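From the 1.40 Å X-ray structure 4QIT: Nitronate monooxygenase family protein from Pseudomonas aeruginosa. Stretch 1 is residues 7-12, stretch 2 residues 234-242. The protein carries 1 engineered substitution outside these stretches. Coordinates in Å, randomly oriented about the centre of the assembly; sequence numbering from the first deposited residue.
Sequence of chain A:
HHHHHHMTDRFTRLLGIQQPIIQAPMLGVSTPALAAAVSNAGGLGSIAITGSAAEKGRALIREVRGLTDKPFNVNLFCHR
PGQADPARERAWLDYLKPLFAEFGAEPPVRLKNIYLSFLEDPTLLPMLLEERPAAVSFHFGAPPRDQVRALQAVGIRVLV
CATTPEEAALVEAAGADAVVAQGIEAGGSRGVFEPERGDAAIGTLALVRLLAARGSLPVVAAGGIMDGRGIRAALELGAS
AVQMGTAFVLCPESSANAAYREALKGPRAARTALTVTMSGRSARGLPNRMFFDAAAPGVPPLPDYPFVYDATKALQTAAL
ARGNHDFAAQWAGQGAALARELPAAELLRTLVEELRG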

# COMPACT_ATOMS: atom_id res chain seq x y z
N MET A 7 -2.14 -18.09 -17.70
CA MET A 7 -1.44 -16.82 -17.86
C MET A 7 0.07 -16.98 -17.70
O MET A 7 0.85 -16.31 -18.39
CB MET A 7 -1.97 -15.76 -16.90
CG MET A 7 -3.45 -15.48 -17.05
SD MET A 7 -3.89 -14.94 -18.72
CE MET A 7 -3.31 -13.25 -18.68
N THR A 8 0.50 -17.87 -16.80
CA THR A 8 1.93 -18.11 -16.64
C THR A 8 2.50 -18.90 -17.82
O THR A 8 3.64 -18.68 -18.19
CB THR A 8 2.31 -18.80 -15.31
OG1 THR A 8 1.60 -20.04 -15.18
CG2 THR A 8 1.99 -17.90 -14.14
N ASP A 9 1.71 -19.80 -18.39
CA ASP A 9 2.14 -20.51 -19.59
C ASP A 9 2.43 -19.50 -20.70
O ASP A 9 3.44 -19.60 -21.40
CB ASP A 9 1.08 -21.50 -20.07
CG ASP A 9 1.11 -22.81 -19.29
OD1 ASP A 9 2.09 -23.05 -18.55
OD2 ASP A 9 0.15 -23.61 -19.43
N ARG A 10 1.55 -18.52 -20.86
CA ARG A 10 1.73 -17.50 -21.89
C ARG A 10 3.00 -16.70 -21.66
O ARG A 10 3.77 -16.45 -22.59
CB ARG A 10 0.54 -16.55 -21.91
CG ARG A 10 -0.78 -17.18 -22.31
CD ARG A 10 -1.84 -16.11 -22.35
NE ARG A 10 -3.19 -16.64 -22.45
CZ ARG A 10 -4.28 -15.88 -22.43
NH1 ARG A 10 -4.16 -14.56 -22.31
NH2 ARG A 10 -5.48 -16.43 -22.52
N PHE A 11 3.23 -16.29 -20.42
CA PHE A 11 4.36 -15.43 -20.13
C PHE A 11 5.69 -16.15 -20.23
O PHE A 11 6.65 -15.62 -20.78
CB PHE A 11 4.22 -14.81 -18.74
CG PHE A 11 5.31 -13.84 -18.41
CD1 PHE A 11 5.17 -12.50 -18.75
CD2 PHE A 11 6.47 -14.25 -17.77
CE1 PHE A 11 6.18 -11.59 -18.45
CE2 PHE A 11 7.47 -13.34 -17.47
CZ PHE A 11 7.32 -12.01 -17.80
N THR A 12 5.76 -17.35 -19.66
CA THR A 12 6.97 -18.14 -19.72
C THR A 12 7.34 -18.44 -21.17
O THR A 12 8.50 -18.42 -21.53
CB THR A 12 6.86 -19.43 -18.88
OG1 THR A 12 8.08 -20.16 -18.97
CG2 THR A 12 5.76 -20.31 -19.37
N ALA A 234 -0.71 -13.45 -6.28
CA ALA A 234 -0.55 -12.60 -7.47
C ALA A 234 -1.22 -13.23 -8.68
O ALA A 234 -1.91 -12.54 -9.45
CB ALA A 234 0.91 -12.37 -7.75
N LEU A 235 -1.04 -14.53 -8.86
CA LEU A 235 -1.67 -15.22 -9.97
C LEU A 235 -3.20 -15.24 -9.84
O LEU A 235 -3.91 -15.11 -10.84
CB LEU A 235 -1.12 -16.65 -10.10
CG LEU A 235 0.40 -16.72 -10.30
CD1 LEU A 235 0.85 -18.16 -10.48
CD2 LEU A 235 0.85 -15.88 -11.49
N GLU A 236 -3.72 -15.42 -8.63
CA GLU A 236 -5.16 -15.34 -8.44
C GLU A 236 -5.70 -13.97 -8.85
O GLU A 236 -6.83 -13.86 -9.36
CB GLU A 236 -5.55 -15.65 -6.99
CG GLU A 236 -5.42 -17.14 -6.62
CD GLU A 236 -6.44 -18.02 -7.33
OE1 GLU A 236 -7.39 -17.48 -7.93
OE2 GLU A 236 -6.29 -19.26 -7.26
N LEU A 237 -4.90 -12.93 -8.66
CA LEU A 237 -5.34 -11.56 -8.99
C LEU A 237 -5.33 -11.30 -10.49
O LEU A 237 -5.87 -10.30 -10.96
CB LEU A 237 -4.46 -10.53 -8.27
CG LEU A 237 -4.60 -10.54 -6.75
CD1 LEU A 237 -3.52 -9.64 -6.14
CD2 LEU A 237 -5.99 -10.09 -6.32
N GLY A 238 -4.70 -12.21 -11.24
CA GLY A 238 -4.64 -12.11 -12.68
C GLY A 238 -3.25 -11.85 -13.25
O GLY A 238 -3.13 -11.65 -14.45
N ALA A 239 -2.22 -11.84 -12.42
CA ALA A 239 -0.87 -11.60 -12.92
C ALA A 239 -0.41 -12.77 -13.79
O ALA A 239 -0.87 -13.90 -13.61
CB ALA A 239 0.12 -11.40 -11.77
N SER A 240 0.51 -12.49 -14.70
CA SER A 240 1.12 -13.53 -15.53
C SER A 240 2.47 -13.97 -15.00
O SER A 240 3.01 -14.99 -15.45
CB SER A 240 1.28 -13.04 -16.96
OG SER A 240 0.02 -12.73 -17.53
N ALA A 241 3.03 -13.20 -14.06
CA ALA A 241 4.34 -13.49 -13.48
C ALA A 241 4.55 -12.60 -12.26
O ALA A 241 3.71 -11.75 -11.96
CB ALA A 241 5.46 -13.27 -14.50
N VAL A 242 5.65 -12.81 -11.55
CA VAL A 242 6.04 -11.93 -10.45
C VAL A 242 7.46 -11.43 -10.63
O VAL A 242 8.29 -12.06 -11.31
CB VAL A 242 5.91 -12.64 -9.07
CG1 VAL A 242 4.47 -13.10 -8.86
CG2 VAL A 242 6.89 -13.81 -8.94
O HOH W 1 0.17 -13.68 -20.05

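The most unusual feature of this contact is a carbonyl oxygen, Ser240 O, that is buried by the contact yet has no hydrogen-bond partner anywhere in the model. Carbon atoms of the first stretch close around it instead. Thr8 CG2 lies 3.4 Å from Ser240 O, and Phe11 CB approaches Ser240 O at 3.5 Å. Thr8 CA also stands 3.5 Å from Ser240 O, with an angle of 151° at the hydrogen, a CA-H...O contact. Such a contact offers some electrostatic compensation, but it is weaker than the conventional hydrogen bond the oxygen lacks.

No direct hydrogen bond joins the two stretches; the contact is made by packing, with 321 Å² of surface buried, both sides summed, and by one water. Ser240 contributes the largest share of any single residue, 83 Å², and Ser240 CA is 4.8 Å from Met7 CA. Water 1 bridges the same two residues: it donates to Met7 O at 3.2 Å and pairs with Ser240 OG at 2.7 Å. Met7 O also accepts from Phe11 N at 3.1 Å, within the first turn of the helix, so this carbonyl serves both the helix and the water bridge. The Met7 side chain, with all three chi angles in m, brings its CE to 3.6 Å from Ser240 OG, a van der Waals approach beside the water-mediated link.

Phe11 supplies the aromatic interaction. Its CA-to-CB bond points toward the second stretch, as that of Ala241 points toward the first, and chi1 is t. Ala241 CB sits 3.7 Å from the centroid of the Phe11 ring and 20° off the ring normal, which places the methyl over one face in a CH-pi arrangement. The nearest ring atom, Phe11 CD2, is 3.6 Å from Ala241 CB.

Thr8 reaches a second partner through its methyl: Thr8 CG2 is 3.5 Å from Leu235 CD2, so the same carbon touches both the helix of the second stretch and the segment that follows it. Between these two points the chain turns at Gly238, the first residue to leave helical phi/psi, with phi at 113° in a Schellman motif. Ala239 N donates to Ala234 O at 3.1 Å and Gly238 N to Leu235 O at 3.0 Å. A CB on Gly238 would jam against the preceding carbonyl oxygen, so glycine here answers to the backbone, with nothing of the first stretch within 5.5 Å of that position.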